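PDB 2NYX: probable transcriptional regulatory protein, Rv1404 from Mycobacterium tuberculosis, which probably binds DNA as a dimeric transcriptional regulator of the MarR family, with a winged helix-turn-helix fold. Local coordinates for residues Arg26-Ile31 and Thr122-Ile127; His34-Ala37 and Asn42-Ile45; Arg49-Leu54 and Arg110-Gln115; Arg78-Leu83 and Glu87-Leu92. All coordinates share one frame; numbering follows the deposited sequence.

Interaction 1 (Arg26-Ile31 and Thr122-Ile127)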
# COMPACT_ATOMS: atom_id res chain seq x y z
N ARG B 26 -0.05 8.24 -5.15
CA ARG B 26 -1.44 7.76 -5.07
C ARG B 26 -1.76 6.64 -6.06
O ARG B 26 -2.31 5.61 -5.66
CB ARG B 26 -2.43 8.91 -5.29
CG ARG B 26 -2.82 9.70 -4.06
CD ARG B 26 -3.73 10.90 -4.43
NE ARG B 26 -3.29 11.53 -5.67
CZ ARG B 26 -3.56 12.77 -6.06
NH1 ARG B 26 -4.29 13.60 -5.31
NH2 ARG B 26 -3.09 13.21 -7.23
N LEU B 27 -1.44 6.84 -7.34
CA LEU B 27 -1.75 5.86 -8.37
C LEU B 27 -1.02 4.54 -8.17
O LEU B 27 -1.65 3.49 -8.15
CB LEU B 27 -1.50 6.40 -9.78
CG LEU B 27 -1.96 5.52 -10.95
CD1 LEU B 27 -3.38 4.99 -10.74
CD2 LEU B 27 -1.88 6.25 -12.26
N LEU B 28 0.30 4.59 -8.00
CA LEU B 28 1.07 3.38 -7.82
C LEU B 28 0.49 2.57 -6.67
O LEU B 28 0.33 1.36 -6.78
CB LEU B 28 2.54 3.67 -7.54
CG LEU B 28 3.57 2.92 -8.40
CD1 LEU B 28 4.91 2.83 -7.67
CD2 LEU B 28 3.10 1.55 -8.87
N VAL B 29 0.16 3.27 -5.58
CA VAL B 29 -0.41 2.67 -4.38
C VAL B 29 -1.77 2.00 -4.65
O VAL B 29 -2.03 0.89 -4.19
CB VAL B 29 -0.50 3.69 -3.21
CG1 VAL B 29 -1.50 3.25 -2.14
CG2 VAL B 29 0.87 3.89 -2.59
N ALA B 30 -2.64 2.67 -5.40
CA ALA B 30 -3.95 2.12 -5.74
C ALA B 30 -3.79 0.90 -6.61
O ALA B 30 -4.54 -0.05 -6.46
CB ALA B 30 -4.81 3.16 -6.43
N ILE B 31 -2.83 0.94 -7.53
CA ILE B 31 -2.53 -0.19 -8.41
C ILE B 31 -2.01 -1.37 -7.59
O ILE B 31 -2.41 -2.52 -7.81
CB ILE B 31 -1.49 0.17 -9.51
CG1 ILE B 31 -2.09 1.13 -10.54
CG2 ILE B 31 -0.99 -1.09 -10.23
CD1 ILE B 31 -1.07 1.64 -11.57
N THR B 122 2.10 -6.33 -14.88
CA THR B 122 1.36 -6.20 -16.14
C THR B 122 0.65 -4.84 -16.23
O THR B 122 0.63 -4.23 -17.29
CB THR B 122 0.36 -7.37 -16.36
OG1 THR B 122 1.03 -8.62 -16.18
CG2 THR B 122 -0.21 -7.35 -17.76
N GLU B 123 0.10 -4.37 -15.11
CA GLU B 123 -0.53 -3.04 -15.06
C GLU B 123 0.49 -1.92 -15.16
O GLU B 123 0.20 -0.88 -15.76
CB GLU B 123 -1.39 -2.84 -13.81
CG GLU B 123 -2.91 -2.82 -14.08
CD GLU B 123 -3.37 -1.68 -15.02
OE1 GLU B 123 -3.92 -1.98 -16.11
OE2 GLU B 123 -3.20 -0.49 -14.68
N ILE B 124 1.66 -2.11 -14.55
CA ILE B 124 2.68 -1.07 -14.56
C ILE B 124 3.21 -0.84 -15.97
O ILE B 124 3.24 0.30 -16.42
CB ILE B 124 3.81 -1.34 -13.52
CG1 ILE B 124 3.26 -1.12 -12.10
CG2 ILE B 124 5.03 -0.43 -13.78
CD1 ILE B 124 4.22 -1.52 -10.96
N ALA B 125 3.57 -1.92 -16.66
CA ALA B 125 4.12 -1.84 -18.02
C ALA B 125 3.13 -1.28 -19.04
O ALA B 125 3.52 -0.54 -19.94
CB ALA B 125 4.64 -3.20 -18.47
N ARG B 126 1.85 -1.62 -18.89
CA ARG B 126 0.80 -1.04 -19.71
C ARG B 126 0.81 0.49 -19.61
O ARG B 126 0.65 1.20 -20.61
CB ARG B 126 -0.57 -1.59 -19.29
CG ARG B 126 -1.71 -1.20 -20.21
CD ARG B 126 -3.07 -1.42 -19.55
NE ARG B 126 -3.27 -0.55 -18.39
CZ ARG B 126 -3.72 0.70 -18.44
NH1 ARG B 126 -4.02 1.26 -19.61
NH2 ARG B 126 -3.87 1.40 -17.33
N ILE B 127 0.99 0.98 -18.40
CA ILE B 127 1.07 2.42 -18.16
C ILE B 127 2.41 3.01 -18.63
O ILE B 127 2.46 4.13 -19.13
CB ILE B 127 0.73 2.75 -16.69
CG1 ILE B 127 -0.75 2.42 -16.45
CG2 ILE B 127 1.02 4.21 -16.38
CD1 ILE B 127 -1.20 2.43 -15.01
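Ile-31 and Glu-123 mark the nearest backbone approach, their CA atoms 7.5 Å apart, where helices 26-31 and 122-127 run roughly antiparallel at 145° with their axes 11.2 Å apart. At such a separation the backbones stay clear of each other and branched side chains span the gap. Ile-31 does most of this work. With CG1 anti to the carbonyl carbon (chi1 -70°) and the chain extended beyond it, its CD1 is carried out to meet Ile-127 CD1 tip to tip at 3.5 Å. The Ile-127 side chain adopts the same shape from the other helix, so each residue presents its terminal methyl. The second branch of Ile-31, CG2, rests 4.0 Å from Glu-123 CB, the two side chains crossing at about a right angle. One turn back along helix 26-31, Leu-28 sends CD2 to within 3.9 Å of Ile-124 CD1, although neither CB points straight at the opposite helix. Glu-123 meets Ile-31 most closely through its CB; beyond it the chain bends at chi2, and its carboxylate joins Arg-126 in a salt bridge, NE to OE1 at 2.8 Å. That donor comes in from above the carboxylate plane, while NH2 makes a weak bond to OE2. Gly-150 of the second subunit packs on Leu-27 and Ile-127, and Thr-18 of that subunit on Ile-124, so the seam adjoins the dimer interface. No hydrogen bond joins the two segments; cohesion here rests on buried aliphatic packing, with the charged pair kept within one helix at its margin.

Interaction 2 (His34-Ala37 and Asn42-Ile45)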
# COMPACT_ATOMS: atom_id res chain seq x y z
N HIS B 34 -4.96 -2.73 -5.47
CA HIS B 34 -5.84 -3.46 -6.35
C HIS B 34 -5.29 -4.83 -6.70
O HIS B 34 -6.04 -5.80 -6.76
CB HIS B 34 -6.12 -2.67 -7.63
CG HIS B 34 -6.96 -3.41 -8.62
ND1 HIS B 34 -6.47 -3.86 -9.83
CD2 HIS B 34 -8.25 -3.80 -8.58
CE1 HIS B 34 -7.43 -4.48 -10.49
NE2 HIS B 34 -8.52 -4.46 -9.75
N SER B 35 -3.98 -4.92 -6.94
CA SER B 35 -3.36 -6.18 -7.34
C SER B 35 -3.42 -7.24 -6.25
O SER B 35 -3.58 -8.42 -6.54
CB SER B 35 -1.91 -5.96 -7.82
OG SER B 35 -1.01 -5.80 -6.74
N ILE B 36 -3.30 -6.81 -5.00
CA ILE B 36 -3.47 -7.69 -3.86
C ILE B 36 -4.91 -8.17 -3.79
O ILE B 36 -5.18 -9.36 -3.67
CB ILE B 36 -3.13 -6.97 -2.55
CG1 ILE B 36 -1.70 -6.42 -2.59
CG2 ILE B 36 -3.30 -7.93 -1.37
CD1 ILE B 36 -1.35 -5.49 -1.43
N ALA B 37 -5.84 -7.21 -3.88
CA ALA B 37 -7.26 -7.48 -3.74
C ALA B 37 -7.80 -8.39 -4.83
O ALA B 37 -8.80 -9.07 -4.61
CB ALA B 37 -8.02 -6.17 -3.71
N ASN B 42 -9.77 -11.10 0.64
CA ASN B 42 -9.76 -11.01 2.11
C ASN B 42 -8.44 -10.63 2.75
O ASN B 42 -8.37 -10.37 3.95
CB ASN B 42 -10.20 -12.34 2.71
CG ASN B 42 -11.70 -12.51 2.72
OD1 ASN B 42 -12.20 -13.57 3.09
ND2 ASN B 42 -12.44 -11.47 2.33
N ILE B 43 -7.38 -10.60 1.96
CA ILE B 43 -6.07 -10.32 2.53
C ILE B 43 -5.80 -8.81 2.67
O ILE B 43 -5.91 -8.05 1.71
CB ILE B 43 -4.98 -11.08 1.75
CG1 ILE B 43 -3.63 -10.98 2.45
CG2 ILE B 43 -4.89 -10.60 0.31
CD1 ILE B 43 -2.72 -12.11 2.10
N THR B 44 -5.49 -8.39 3.90
CA THR B 44 -5.15 -7.00 4.20
C THR B 44 -3.76 -6.67 3.69
O THR B 44 -2.97 -7.56 3.40
CB THR B 44 -5.21 -6.68 5.72
OG1 THR B 44 -4.09 -7.26 6.40
CG2 THR B 44 -6.52 -7.16 6.35
N ILE B 45 -3.46 -5.38 3.59
CA ILE B 45 -2.14 -4.90 3.16
C ILE B 45 -1.00 -5.29 4.11
O ILE B 45 0.05 -5.76 3.64
CB ILE B 45 -2.15 -3.36 2.81
CG1 ILE B 45 -2.94 -3.13 1.51
CG2 ILE B 45 -0.73 -2.80 2.73
CD1 ILE B 45 -2.87 -1.72 0.93
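Ile-36 is the residue of helix segment 34-37 that makes the contact, and its two branches serve different partners. CG2 lies 3.5 Å from Ile-43 CG2, a close methyl-to-methyl touch in which the side chains cross at about a right angle; the same methyl also sits 4.0 Å from the carbonyl Ile-43 O. The longer branch ends in CD1, 4.1 Å from Ile-45 CG1, again crossing nearly perpendicularly. Because CG1 of Ile-36 is anti to its carbonyl carbon (chi1 -56°) and chi2 is extended, the two methyls spread apart and can address both isoleucines. In Ile-43 the torsion is different: CG1 is anti to the backbone N (chi1 -171°), which puts CG2 between N and carbonyl carbon, the side from which Ile-36 approaches. Thr-44, whose CB points away from helix 34-37, sets the loop by acting as N-cap of helix 45-57. Its OG1 caps a backbone N in the first turn and its own N bonds Gln-47 OE1, a reciprocal pairing consistent with a capping box. Ile-45 therefore enters the contact from the first turn of that helix. Farther out, Phe-48 of helix 45-57 and Val-116 and Arg-120 of helix 107-128 pack on Ile-36, Leu-51 lies against Ile-43, and Ile-45 of the second subunit touches both Ile-36 and Ile-45, placing this turn between helices 26-39 and 45-57 at the dimer interface.

Interaction 3 (Arg49-Leu54 and Arg110-Gln115)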
# COMPACT_ATOMS: atom_id res chain seq x y z
N ARG B 49 2.19 -7.71 3.08
CA ARG B 49 3.57 -7.33 3.35
C ARG B 49 4.33 -8.44 4.12
O ARG B 49 5.47 -8.78 3.78
CB ARG B 49 3.63 -5.98 4.08
CG ARG B 49 5.03 -5.47 4.39
CD ARG B 49 5.86 -5.34 3.12
NE ARG B 49 7.29 -5.17 3.38
CZ ARG B 49 8.21 -5.04 2.43
NH1 ARG B 49 7.86 -5.04 1.16
NH2 ARG B 49 9.48 -4.90 2.75
N THR B 50 3.68 -9.00 5.14
CA THR B 50 4.19 -10.17 5.87
C THR B 50 4.66 -11.26 4.91
O THR B 50 5.73 -11.84 5.08
CB THR B 50 3.11 -10.76 6.81
OG1 THR B 50 2.72 -9.76 7.74
CG2 THR B 50 3.62 -11.96 7.57
N LEU B 51 3.85 -11.54 3.89
CA LEU B 51 4.19 -12.59 2.93
C LEU B 51 5.43 -12.24 2.11
O LEU B 51 6.27 -13.08 1.89
CB LEU B 51 3.01 -12.92 2.02
CG LEU B 51 1.68 -13.37 2.64
CD1 LEU B 51 0.71 -13.70 1.56
CD2 LEU B 51 1.89 -14.56 3.53
N VAL B 52 5.54 -10.98 1.70
CA VAL B 52 6.67 -10.52 0.90
C VAL B 52 7.94 -10.56 1.72
O VAL B 52 8.99 -10.99 1.23
CB VAL B 52 6.43 -9.11 0.32
CG1 VAL B 52 7.69 -8.61 -0.40
CG2 VAL B 52 5.24 -9.14 -0.63
N ILE B 53 7.86 -10.12 2.97
CA ILE B 53 9.01 -10.19 3.87
C ILE B 53 9.47 -11.64 3.99
O ILE B 53 10.67 -11.93 3.97
CB ILE B 53 8.70 -9.55 5.24
CG1 ILE B 53 8.25 -8.10 5.05
CG2 ILE B 53 9.94 -9.57 6.13
CD1 ILE B 53 8.07 -7.32 6.34
N LEU B 54 8.51 -12.57 4.07
CA LEU B 54 8.86 -13.98 4.20
C LEU B 54 9.52 -14.59 2.96
O LEU B 54 10.42 -15.43 3.08
CB LEU B 54 7.69 -14.83 4.74
CG LEU B 54 7.39 -14.61 6.23
CD1 LEU B 54 6.17 -15.39 6.67
CD2 LEU B 54 8.58 -14.96 7.11
N ARG B 110 3.49 -18.65 -1.48
CA ARG B 110 4.43 -18.20 -2.52
C ARG B 110 3.70 -17.89 -3.83
O ARG B 110 4.07 -16.94 -4.53
CB ARG B 110 5.55 -19.22 -2.77
CG ARG B 110 6.11 -19.85 -1.51
CD ARG B 110 7.27 -20.81 -1.78
NE ARG B 110 8.52 -20.19 -1.38
CZ ARG B 110 9.25 -20.55 -0.32
NH1 ARG B 110 8.88 -21.57 0.45
NH2 ARG B 110 10.37 -19.89 -0.04
N ASP B 111 2.67 -18.68 -4.14
CA ASP B 111 1.82 -18.43 -5.30
C ASP B 111 1.09 -17.10 -5.19
O ASP B 111 1.05 -16.34 -6.16
CB ASP B 111 0.81 -19.56 -5.49
CG ASP B 111 1.47 -20.85 -5.92
OD1 ASP B 111 2.51 -20.80 -6.62
OD2 ASP B 111 0.93 -21.93 -5.56
N VAL B 112 0.53 -16.82 -4.02
CA VAL B 112 -0.12 -15.54 -3.76
C VAL B 112 0.82 -14.37 -4.05
O VAL B 112 0.47 -13.48 -4.83
CB VAL B 112 -0.70 -15.49 -2.33
CG1 VAL B 112 -0.95 -14.06 -1.87
CG2 VAL B 112 -1.99 -16.29 -2.27
N VAL B 113 2.01 -14.39 -3.45
CA VAL B 113 3.02 -13.36 -3.67
C VAL B 113 3.40 -13.26 -5.15
O VAL B 113 3.50 -12.16 -5.68
CB VAL B 113 4.30 -13.61 -2.81
CG1 VAL B 113 5.42 -12.63 -3.20
CG2 VAL B 113 4.01 -13.47 -1.32
N ARG B 114 3.60 -14.39 -5.80
CA ARG B 114 3.98 -14.43 -7.21
C ARG B 114 2.87 -13.89 -8.12
O ARG B 114 3.14 -13.13 -9.04
CB ARG B 114 4.38 -15.85 -7.61
CG ARG B 114 4.75 -16.02 -9.08
CD ARG B 114 5.30 -17.44 -9.34
NE ARG B 114 4.93 -18.01 -10.64
CZ ARG B 114 5.29 -17.52 -11.84
NH1 ARG B 114 6.01 -16.40 -11.93
NH2 ARG B 114 4.89 -18.14 -12.95
N GLN B 115 1.63 -14.30 -7.84
CA GLN B 115 0.46 -13.87 -8.60
C GLN B 115 0.16 -12.37 -8.53
O GLN B 115 -0.05 -11.72 -9.54
CB GLN B 115 -0.77 -14.65 -8.15
CG GLN B 115 -0.89 -16.01 -8.78
CD GLN B 115 -2.21 -16.69 -8.42
OE1 GLN B 115 -3.13 -16.74 -9.24
NE2 GLN B 115 -2.30 -17.19 -7.19
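The segment that presents Val-112 and Val-113 to Leu-51 is held by a short backbone bond, Gln-115 N to Asp-111 O at 2.7 Å; no polar bond crosses to the other helix. Segments 49-54 and 110-115 cross steeply, at -102°, with their axes 9.8 Å apart. The nearest CA pair, Val-52 and Val-113 at 6.5 Å, locates the crossing, where these two valines meet. Val-113 CG2 is the central group: it comes within 3.5 Å of Leu-51 CB and about 3.9 Å of Leu-51 C, thus pressing on the root of the leucine and the backbone beside it instead of its tip. CG2 is anti to the carbonyl carbon of Val-113 while CG1 is anti to its N (chi1 172°), and this second methyl, Val-113 CG1, lies 4.3 Å from Val-52 CG2. The end of Leu-51 continues past this point, its CD1 reaching Val-112 CG1 at 3.8 Å with the two side chains slanting across one another. All four touching residues are buried. Around them, Leu-105 of strand 102-105 and Ile-89 of strand 89-92 pack on Leu-51 and Leu-54, and Leu-83 of helix 73-85 adds to the cover of Leu-51. Arg-26 of the second subunit lies against Val-52 and Val-113, so the crossing joins helix 107-128 to helix 45-57 and the strands packed on it, and also meets the partner chain.

Interaction 4 (Arg78-Leu83 and Glu87-Leu92)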
# COMPACT_ATOMS: atom_id res chain seq x y z
N ARG B 78 -0.90 -11.96 16.01
CA ARG B 78 -2.28 -12.20 15.59
C ARG B 78 -2.46 -12.38 14.09
O ARG B 78 -3.19 -13.27 13.66
CB ARG B 78 -3.20 -11.10 16.11
CG ARG B 78 -3.78 -11.38 17.49
CD ARG B 78 -4.50 -10.18 18.05
NE ARG B 78 -3.57 -9.15 18.51
CZ ARG B 78 -3.90 -7.88 18.73
NH1 ARG B 78 -5.14 -7.46 18.54
NH2 ARG B 78 -2.98 -7.03 19.15
N MSE B 79 -1.79 -11.56 13.28
CA MSE B 79 -1.91 -11.69 11.83
C MSE B 79 -1.16 -12.89 11.24
O MSE B 79 -1.53 -13.39 10.19
CB MSE B 79 -1.60 -10.38 11.08
CG MSE B 79 -0.16 -9.93 11.08
SE MSE B 79 0.07 -8.11 10.27
CE MSE B 79 -1.11 -7.02 11.47
N VAL B 80 -0.12 -13.35 11.93
CA VAL B 80 0.55 -14.60 11.55
C VAL B 80 -0.39 -15.78 11.84
O VAL B 80 -0.55 -16.67 11.01
CB VAL B 80 1.93 -14.78 12.24
CG1 VAL B 80 2.52 -16.15 11.95
CG2 VAL B 80 2.89 -13.73 11.76
N ASP B 81 -1.04 -15.76 13.01
CA ASP B 81 -2.05 -16.77 13.34
C ASP B 81 -3.11 -16.91 12.25
O ASP B 81 -3.47 -18.02 11.86
CB ASP B 81 -2.73 -16.45 14.67
CG ASP B 81 -1.83 -16.65 15.87
OD1 ASP B 81 -0.89 -17.48 15.80
OD2 ASP B 81 -2.07 -15.97 16.90
N ARG B 82 -3.61 -15.77 11.77
CA ARG B 82 -4.63 -15.73 10.73
C ARG B 82 -4.11 -16.31 9.43
O ARG B 82 -4.79 -17.09 8.77
CB ARG B 82 -5.11 -14.29 10.50
CG ARG B 82 -5.99 -13.77 11.61
CD ARG B 82 -6.66 -12.44 11.25
NE ARG B 82 -7.14 -11.76 12.45
CZ ARG B 82 -6.48 -10.78 13.08
NH1 ARG B 82 -5.31 -10.33 12.60
NH2 ARG B 82 -6.99 -10.23 14.18
N LEU B 83 -2.90 -15.92 9.06
CA LEU B 83 -2.29 -16.39 7.82
C LEU B 83 -1.93 -17.87 7.90
O LEU B 83 -1.92 -18.57 6.89
CB LEU B 83 -1.07 -15.53 7.45
CG LEU B 83 -1.40 -14.10 7.03
CD1 LEU B 83 -0.14 -13.34 6.65
CD2 LEU B 83 -2.39 -14.08 5.88
N GLU B 87 -3.66 -21.10 5.55
CA GLU B 87 -2.66 -21.95 4.87
C GLU B 87 -1.63 -21.20 4.04
O GLU B 87 -1.08 -21.75 3.09
CB GLU B 87 -3.32 -23.03 3.99
CG GLU B 87 -3.84 -24.25 4.72
CD GLU B 87 -5.30 -24.11 5.11
OE1 GLU B 87 -6.13 -24.93 4.65
OE2 GLU B 87 -5.61 -23.16 5.87
N LEU B 88 -1.35 -19.95 4.39
CA LEU B 88 -0.35 -19.17 3.67
C LEU B 88 1.01 -19.18 4.39
O LEU B 88 2.04 -18.86 3.79
CB LEU B 88 -0.86 -17.74 3.43
CG LEU B 88 -2.20 -17.64 2.67
CD1 LEU B 88 -2.89 -16.32 2.92
CD2 LEU B 88 -2.02 -17.85 1.20
N ILE B 89 0.99 -19.57 5.66
CA ILE B 89 2.19 -19.61 6.51
C ILE B 89 2.23 -20.89 7.37
O ILE B 89 1.22 -21.30 7.94
CB ILE B 89 2.30 -18.34 7.41
CG1 ILE B 89 2.63 -17.12 6.54
CG2 ILE B 89 3.35 -18.50 8.49
CD1 ILE B 89 2.59 -15.81 7.29
N ASP B 90 3.41 -21.51 7.42
CA ASP B 90 3.71 -22.60 8.34
C ASP B 90 4.57 -22.10 9.50
O ASP B 90 5.41 -21.22 9.33
CB ASP B 90 4.49 -23.69 7.60
CG ASP B 90 3.59 -24.74 6.97
OD1 ASP B 90 2.46 -24.99 7.48
OD2 ASP B 90 4.02 -25.35 5.96
N ARG B 91 4.35 -22.67 10.69
CA ARG B 91 5.26 -22.43 11.81
C ARG B 91 6.31 -23.55 11.86
O ARG B 91 5.97 -24.73 11.84
CB ARG B 91 4.49 -22.34 13.13
CG ARG B 91 3.26 -21.44 13.11
CD ARG B 91 3.61 -19.95 12.94
NE ARG B 91 3.77 -19.27 14.23
CZ ARG B 91 4.91 -18.77 14.68
NH1 ARG B 91 6.01 -18.85 13.94
NH2 ARG B 91 4.96 -18.19 15.87
N LEU B 92 7.59 -23.19 11.91
CA LEU B 92 8.67 -24.17 11.88
C LEU B 92 9.53 -24.13 13.15
O LEU B 92 9.68 -23.08 13.75
CB LEU B 92 9.58 -23.95 10.67
CG LEU B 92 9.03 -23.65 9.27
CD1 LEU B 92 10.19 -23.25 8.38
CD2 LEU B 92 8.27 -24.82 8.68
O HOH W 1 0.59 -19.25 14.26
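Leu-83 O accepts two backbone N-H groups from the 87-92 segment. The stronger bond comes from Leu-88 N at 2.9 Å, with an N-H...O angle of 153° and the donor nearly on the continuation of the carbonyl bond. Ile-89 N, at 3.3 Å, adds a weak second one. Glu-87 makes this turn possible through its positive phi of 58°: it is the C-prime residue of a Schellman motif, and its own N bonds the carbonyl of the residue that follows Leu-83. A polar link of another kind runs through a water, which donates to Asp-81 OD1 at 2.8 Å and weakly accepts from Arg-91 NE at 3.2 Å. It spans opposite charges that do not touch directly. By comparison with other winged helix-turn-helix proteins of the MarR family, helix 73-85 is probably the recognition helix and strand 89-92 the first long strand of the wing, so the Schellman turn ends the one and leads into the other; the axes of segments 78-83 and 89-92 make an angle of 112°. Next to the turn, Leu-83 is the main apolar residue. Its CD2 meets Leu-88 CD1 at 3.7 Å, and its CB meets Ile-89 CD1, also at 3.7 Å. Farther along the helix, Val-80 CG1 lies over one face of the Arg-91 guanidinium, 4.1 Å from NE; Arg-91 folds back to it through bends at chi2 and chi3. Leu-65 of helix 62-69 also packs on Val-80, and Arg-78 forms a salt bridge with Glu-41 of the second subunit.

All four contacts are largely buried, but interaction 3 lies nearest the chain's centre (about 8 Å, centre to centre) and interaction 4 farthest (about 17 Å), with exposed Asp-81 and partly exposed Arg-91 at its edge. Interactions 1 and 3 share helix 107-128 yet differ in geometry: the first is a wide, roughly antiparallel seam, the third a steep crossing. Interaction 2 shares helix 26-39 with interaction 1, and its Ile-43 CD1 reaches Leu-51 CD1 of interaction 3 at 3.8 Å. Interactions 3 and 4 merge most closely, through pairs such as Leu-54 CD1 and Ile-89 CD1 at 3.7 Å. Interactions 1 to 3 are joined across their segments by apolar packing alone; interaction 4 adds backbone bonds and a water bridge.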